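Local coordinates for protein methoxy mycolic acid synthase 2 (Mycobacterium tuberculosis, PDB 1TPY) that catalyses the conversion of a double bond in mycolic acids to a cis-cyclopropane ring, using S-adenosyl-L-methionine as the methylene donor, at residues C35-R40 with Q226-H231; T168-T173 with Q204-E209. One frame throughout, in Å; residues are numbered along the deposited sequence.

Contact 1: residues C35-R40 with Q226-H231. With CO3 (carbonate ion), chain B.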
loop_
_atom_site.group_PDB
_atom_site.type_symbol
_atom_site.label_atom_id
_atom_site.label_comp_id
_atom_site.label_asym_id
_atom_site.label_seq_id
_atom_site.Cartn_x
_atom_site.Cartn_y
_atom_site.Cartn_z
ATOM N N CYS A 35 5.020 3.956 1.095
ATOM C CA CYS A 35 6.027 4.636 1.900
ATOM C C CYS A 35 7.231 3.785 2.322
ATOM O O CYS A 35 7.083 2.723 2.931
ATOM C CB CYS A 35 5.382 5.231 3.148
ATOM S SG CYS A 35 6.549 6.191 4.155
ATOM N N ALA A 36 8.425 4.281 2.015
ATOM C CA ALA A 36 9.661 3.585 2.364
ATOM C C ALA A 36 10.037 3.879 3.819
ATOM O O ALA A 36 9.398 4.696 4.472
ATOM C CB ALA A 36 10.777 4.025 1.432
ATOM N N HIS A 37 11.070 3.213 4.325
ATOM C CA HIS A 37 11.507 3.437 5.704
ATOM C C HIS A 37 13.018 3.616 5.757
ATOM O O HIS A 37 13.761 2.636 5.832
ATOM C CB HIS A 37 11.102 2.261 6.587
ATOM C CG HIS A 37 11.372 2.483 8.042
ATOM N ND1 HIS A 37 10.868 3.564 8.735
ATOM C CD2 HIS A 37 12.076 1.755 8.940
ATOM C CE1 HIS A 37 11.249 3.490 9.997
ATOM N NE2 HIS A 37 11.983 2.403 10.148
ATOM N N PHE A 38 13.463 4.870 5.723
ATOM C CA PHE A 38 14.885 5.195 5.740
ATOM C C PHE A 38 15.517 5.070 7.120
ATOM O O PHE A 38 15.537 6.022 7.896
ATOM C CB PHE A 38 15.098 6.610 5.185
ATOM C CG PHE A 38 14.557 6.794 3.792
ATOM C CD1 PHE A 38 13.187 6.947 3.577
ATOM C CD2 PHE A 38 15.405 6.744 2.691
ATOM C CE1 PHE A 38 12.672 7.041 2.286
ATOM C CE2 PHE A 38 14.903 6.837 1.396
ATOM C CZ PHE A 38 13.534 6.985 1.190
ATOM N N GLU A 39 16.039 3.882 7.410
ATOM C CA GLU A 39 16.678 3.593 8.689
ATOM C C GLU A 39 18.067 4.200 8.792
ATOM O O GLU A 39 18.527 4.512 9.887
ATOM C CB GLU A 39 16.728 2.086 8.905
ATOM C CG GLU A 39 15.345 1.504 9.058
ATOM C CD GLU A 39 15.337 0.000 9.185
ATOM O OE1 GLU A 39 14.235 -0.552 9.389
ATOM O OE2 GLU A 39 16.415 -0.626 9.077
ATOM N N ARG A 40 18.741 4.344 7.655
ATOM C CA ARG A 40 20.052 4.982 7.619
ATOM C C ARG A 40 19.873 6.209 6.735
ATOM O O ARG A 40 19.378 6.106 5.612
ATOM C CB ARG A 40 21.118 4.081 6.999
ATOM C CG ARG A 40 21.426 2.808 7.752
ATOM C CD ARG A 40 22.779 2.287 7.307
ATOM N NE ARG A 40 23.060 2.664 5.922
ATOM C CZ ARG A 40 22.469 2.127 4.860
ATOM N NH1 ARG A 40 21.563 1.174 5.014
ATOM N NH2 ARG A 40 22.772 2.559 3.645
ATOM N N GLN A 226 2.639 2.368 14.406
ATOM C CA GLN A 226 3.905 3.047 14.143
ATOM C C GLN A 226 3.771 3.951 12.927
ATOM O O GLN A 226 3.347 3.515 11.857
ATOM C CB GLN A 226 5.028 2.019 13.933
ATOM C CG GLN A 226 6.316 2.583 13.329
ATOM C CD GLN A 226 7.460 1.568 13.316
ATOM O OE1 GLN A 226 7.235 0.358 13.247
ATOM N NE2 GLN A 226 8.693 2.064 13.370
ATOM N N SER A 227 4.126 5.219 13.112
ATOM C CA SER A 227 4.049 6.205 12.046
ATOM C C SER A 227 5.350 6.289 11.267
ATOM O O SER A 227 6.433 6.154 11.834
ATOM C CB SER A 227 3.720 7.584 12.629
ATOM O OG SER A 227 3.683 8.574 11.616
ATOM N N LEU A 228 5.231 6.505 9.962
ATOM C CA LEU A 228 6.385 6.643 9.074
ATOM C C LEU A 228 6.232 7.966 8.328
ATOM O O LEU A 228 6.836 8.166 7.275
ATOM C CB LEU A 228 6.428 5.487 8.062
ATOM C CG LEU A 228 6.989 4.122 8.485
ATOM C CD1 LEU A 228 6.408 3.686 9.811
ATOM C CD2 LEU A 228 6.676 3.101 7.413
ATOM N N GLN A 229 5.419 8.864 8.881
ATOM C CA GLN A 229 5.133 10.161 8.260
ATOM C C GLN A 229 6.305 10.873 7.574
ATOM O O GLN A 229 6.243 11.163 6.381
ATOM C CB GLN A 229 4.506 11.107 9.291
ATOM C CG GLN A 229 4.070 12.451 8.728
ATOM C CD GLN A 229 3.385 13.315 9.771
ATOM O OE1 GLN A 229 3.977 13.658 10.794
ATOM N NE2 GLN A 229 2.130 13.669 9.516
ATOM N N PRO A 230 7.389 11.162 8.316
ATOM C CA PRO A 230 8.547 11.846 7.730
ATOM C C PRO A 230 9.170 11.101 6.554
ATOM O O PRO A 230 9.798 11.702 5.683
ATOM C CB PRO A 230 9.502 11.970 8.916
ATOM C CG PRO A 230 9.201 10.740 9.705
ATOM C CD PRO A 230 7.691 10.728 9.692
ATOM N N HIS A 231 8.984 9.788 6.534
ATOM C CA HIS A 231 9.528 8.952 5.475
ATOM C C HIS A 231 8.768 9.059 4.156
ATOM O O HIS A 231 9.346 8.857 3.092
ATOM C CB HIS A 231 9.543 7.496 5.936
ATOM C CG HIS A 231 10.437 7.249 7.111
ATOM N ND1 HIS A 231 11.794 7.048 6.982
ATOM C CD2 HIS A 231 10.174 7.198 8.438
ATOM C CE1 HIS A 231 12.330 6.883 8.178
ATOM N NE2 HIS A 231 11.368 6.969 9.079
HETATM C C CO3 B . 0.985 3.684 1.807
HETATM O O1 CO3 B . 2.431 3.721 2.171
HETATM O O2 CO3 B . 0.562 4.257 0.661
HETATM O O3 CO3 B . 0.093 3.080 2.631
#
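His231, in the first turn of helix 229-245, packs its imidazole among Ala36, His37 and Phe38, where the loop 35-40 meets the turn from strand 221-227, an outermost strand of the Rossmann-like methyltransferase sheet, into that helix. His37 ND1 sits over one face of the His231 ring, offset toward its rim and 3.5 Å from His231 NE2; the planes are inclined at 51°, with the ring centroids 4.5 Å apart. The Phe38 side chain runs counter to His231 and presents its ring edge, CD1 lying 3.7 Å from His231 ND1. Two further close approaches involve the backbone: His231 ND1 is 3.0 Å from Phe38 N, and Ala36 O rests against His231 CB. Leu228 CG lies beside His37 ND1. The apolar pair is Leu228 CB with Cys35 SG, 4.0 Å apart; SG is anti to its own backbone N (chi1 -176°). Ser227 OG shapes the helix start, accepting from Gln229 N in an ST turn. Val280 of strand 278-286 and Tyr232 also cover Cys35. A carbonate, probably from the crystallisation liquor, is held by Tyr232 OH, His167 NE2 and a nearly straight 2.8 Å hydrogen bond from Cys35 N to its O1.

Contact 2: residues T168-T173 with Q204-E209. With 16A (cetyl-trimethyl-ammonium), chain D.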
loop_
_atom_site.group_PDB
_atom_site.type_symbol
_atom_site.label_atom_id
_atom_site.label_comp_id
_atom_site.label_asym_id
_atom_site.label_seq_id
_atom_site.Cartn_x
_atom_site.Cartn_y
_atom_site.Cartn_z
ATOM N N THR A 168 -1.156 1.587 6.213
ATOM C CA THR A 168 -2.000 2.443 5.402
ATOM C C THR A 168 -1.832 3.914 5.696
ATOM O O THR A 168 -1.384 4.316 6.775
ATOM C CB THR A 168 -3.500 2.102 5.595
ATOM O OG1 THR A 168 -4.300 3.021 4.844
ATOM C CG2 THR A 168 -3.893 2.203 7.056
ATOM N N ILE A 169 -2.185 4.719 4.708
ATOM C CA ILE A 169 -2.123 6.153 4.863
ATOM C C ILE A 169 -3.307 6.489 5.749
ATOM O O ILE A 169 -4.360 5.866 5.642
ATOM C CB ILE A 169 -2.292 6.859 3.512
ATOM C CG1 ILE A 169 -1.053 6.621 2.652
ATOM C CG2 ILE A 169 -2.548 8.352 3.725
ATOM C CD1 ILE A 169 -1.198 7.122 1.236
ATOM N N THR A 170 -3.122 7.439 6.655
ATOM C CA THR A 170 -4.211 7.857 7.519
ATOM C C THR A 170 -4.299 9.368 7.415
ATOM O O THR A 170 -3.280 10.058 7.349
ATOM C CB THR A 170 -3.977 7.465 8.995
ATOM O OG1 THR A 170 -2.748 8.032 9.452
ATOM C CG2 THR A 170 -3.917 5.953 9.152
ATOM N N GLY A 171 -5.519 9.880 7.362
ATOM C CA GLY A 171 -5.696 11.311 7.284
ATOM C C GLY A 171 -6.016 11.800 8.679
ATOM O O GLY A 171 -6.615 11.074 9.474
ATOM N N LEU A 172 -5.589 13.012 8.999
ATOM C CA LEU A 172 -5.883 13.575 10.305
ATOM C C LEU A 172 -7.348 13.978 10.310
ATOM O O LEU A 172 -7.896 14.333 9.272
ATOM C CB LEU A 172 -5.042 14.826 10.562
ATOM C CG LEU A 172 -3.650 14.693 11.173
ATOM C CD1 LEU A 172 -2.723 13.914 10.247
ATOM C CD2 LEU A 172 -3.111 16.094 11.434
ATOM N N THR A 173 -7.983 13.913 11.471
ATOM C CA THR A 173 -9.368 14.339 11.575
ATOM C C THR A 173 -9.295 15.860 11.476
ATOM O O THR A 173 -8.204 16.433 11.516
ATOM C CB THR A 173 -9.973 13.960 12.937
ATOM O OG1 THR A 173 -9.196 14.556 13.988
ATOM C CG2 THR A 173 -9.973 12.437 13.114
ATOM N N GLN A 204 -10.130 6.567 -0.446
ATOM C CA GLN A 204 -10.669 7.121 0.795
ATOM C C GLN A 204 -9.812 6.686 1.984
ATOM O O GLN A 204 -10.137 5.718 2.672
ATOM C CB GLN A 204 -12.103 6.622 1.019
ATOM C CG GLN A 204 -13.013 6.712 -0.200
ATOM C CD GLN A 204 -14.342 5.995 0.002
ATOM O OE1 GLN A 204 -15.080 5.748 -0.959
ATOM N NE2 GLN A 204 -14.654 5.659 1.251
ATOM N N PRO A 205 -8.716 7.403 2.256
ATOM C CA PRO A 205 -7.871 7.013 3.387
ATOM C C PRO A 205 -8.657 7.044 4.689
ATOM O O PRO A 205 -9.527 7.889 4.883
ATOM C CB PRO A 205 -6.775 8.066 3.369
ATOM C CG PRO A 205 -7.525 9.289 2.930
ATOM C CD PRO A 205 -8.366 8.755 1.785
ATOM N N PRO A 206 -8.379 6.107 5.595
ATOM C CA PRO A 206 -9.121 6.137 6.850
ATOM C C PRO A 206 -8.448 7.137 7.785
ATOM O O PRO A 206 -7.379 7.672 7.481
ATOM C CB PRO A 206 -8.958 4.717 7.364
ATOM C CG PRO A 206 -7.541 4.422 6.977
ATOM C CD PRO A 206 -7.486 4.934 5.542
ATOM N N THR A 207 -9.093 7.395 8.915
ATOM C CA THR A 207 -8.528 8.260 9.928
ATOM C C THR A 207 -7.980 7.227 10.904
ATOM O O THR A 207 -8.338 6.055 10.807
ATOM C CB THR A 207 -9.612 9.123 10.609
ATOM O OG1 THR A 207 -8.991 10.027 11.523
ATOM C CG2 THR A 207 -10.576 8.271 11.379
ATOM N N ILE A 208 -7.118 7.629 11.831
ATOM C CA ILE A 208 -6.568 6.664 12.777
ATOM C C ILE A 208 -7.647 6.009 13.635
ATOM O O ILE A 208 -7.657 4.789 13.793
ATOM C CB ILE A 208 -5.497 7.314 13.705
ATOM C CG1 ILE A 208 -4.201 7.551 12.917
ATOM C CG2 ILE A 208 -5.227 6.412 14.912
ATOM C CD1 ILE A 208 -3.158 8.379 13.670
ATOM N N GLU A 209 -8.556 6.807 14.181
ATOM C CA GLU A 209 -9.615 6.259 15.018
ATOM C C GLU A 209 -10.501 5.278 14.251
ATOM O O GLU A 209 -11.013 4.326 14.830
ATOM C CB GLU A 209 -10.469 7.384 15.623
ATOM C CG GLU A 209 -11.020 8.368 14.604
ATOM C CD GLU A 209 -11.765 9.511 15.251
ATOM O OE1 GLU A 209 -11.429 9.857 16.401
ATOM O OE2 GLU A 209 -12.675 10.074 14.613
HETATM C C1 16A D . 1.736 8.324 -2.510
HETATM C C2 16A D . 0.222 8.511 -2.417
HETATM C C3 16A D . -0.122 9.576 -1.363
HETATM C C4 16A D . -1.606 9.871 -1.189
HETATM C C5 16A D . -1.783 10.952 -0.110
HETATM C C6 16A D . -3.234 11.362 0.187
HETATM C C7 16A D . -4.058 12.046 -0.933
HETATM C C8 16A D . -5.601 12.027 -0.813
HETATM C C9 16A D . -6.275 10.660 -0.544
HETATM C C10 16A D . -6.124 9.585 -1.646
HETATM C C11 16A D . -6.370 8.120 -1.207
HETATM C C12 16A D . -5.806 7.048 -2.154
HETATM C C13 16A D . -4.492 6.455 -1.635
HETATM C C14 16A D . -3.895 5.463 -2.631
HETATM C C15 16A D . -2.470 5.140 -2.151
HETATM C C16 16A D . -1.792 4.262 -3.222
HETATM N N1 16A D . -0.362 3.730 -3.206
HETATM C C17 16A D . 0.244 3.021 -4.173
HETATM C C18 16A D . 0.621 4.846 -2.928
HETATM C C19 16A D . -0.214 2.794 -2.027
HETATM O O HOH W 1 -6.232 10.292 12.044
#
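Pro206 packs tightly against the end of strand 163-171: its ring carbon CD lies 3.3 Å from Ile169 O, while Thr168 OG1, hydrogen-bonded to Ile169 O, also meets CD. Pro206 O receives the Gly171 N-H in a 2.9 Å hydrogen bond (160° at the hydrogen), and Thr170 CA adds a CH...O contact to it. Thr170 also meets Ile208 obliquely, OG1 lying 3.8 Å from Ile208 CG1; that hydroxyl bonds to Asn281 on the neighbouring strand 278-286. Strand 163-171 is an inner strand of the Rossmann-like methyltransferase sheet, and the two prolines lead past its end into helix 208-218. Toward the bound cetyl-trimethyl-ammonium, Pro205 CD and Ile169 CD1 each come within 3.7 Å of the alkyl chain, at C11 and C4 respectively, and line its pocket. Past Gly171 a water joins the two segments. It donates to Gly171 O at 2.7 Å and accepts from both Thr207 OG1 and Ile208 N, linking the strand end to the helix start. On this side, chi1 of 58° puts Thr173 OG1 between N and the carbonyl carbon, which leaves CG2 anti to the latter and facing Thr207 OG1. Thr173 CG2 also lies 3.9 Å from Glu209 OE2, on an exposed residue.

In the fold
Contacts 1 and 2 lie about 17 Å apart between centres, and their nearest atoms stay about 5 Å apart without touching. From segment 204-209 the chain runs through helix 208-218 and strand 221-227 to segment 226-231. Strand 278-286 lies between strands 163-171 and 221-227 in the sheet, and both contacts pack against it. They also share the carbonate pocket, which is lined by Cys35, bonding through its backbone N, and by Thr168 and Ile169. The Ile169 side chain is about 7 Å from that of Cys269, the active-site residue by similarity, and about 9 Å from S-adenosyl-L-homocysteine; the Cys35 side chain is about 8 Å from that product.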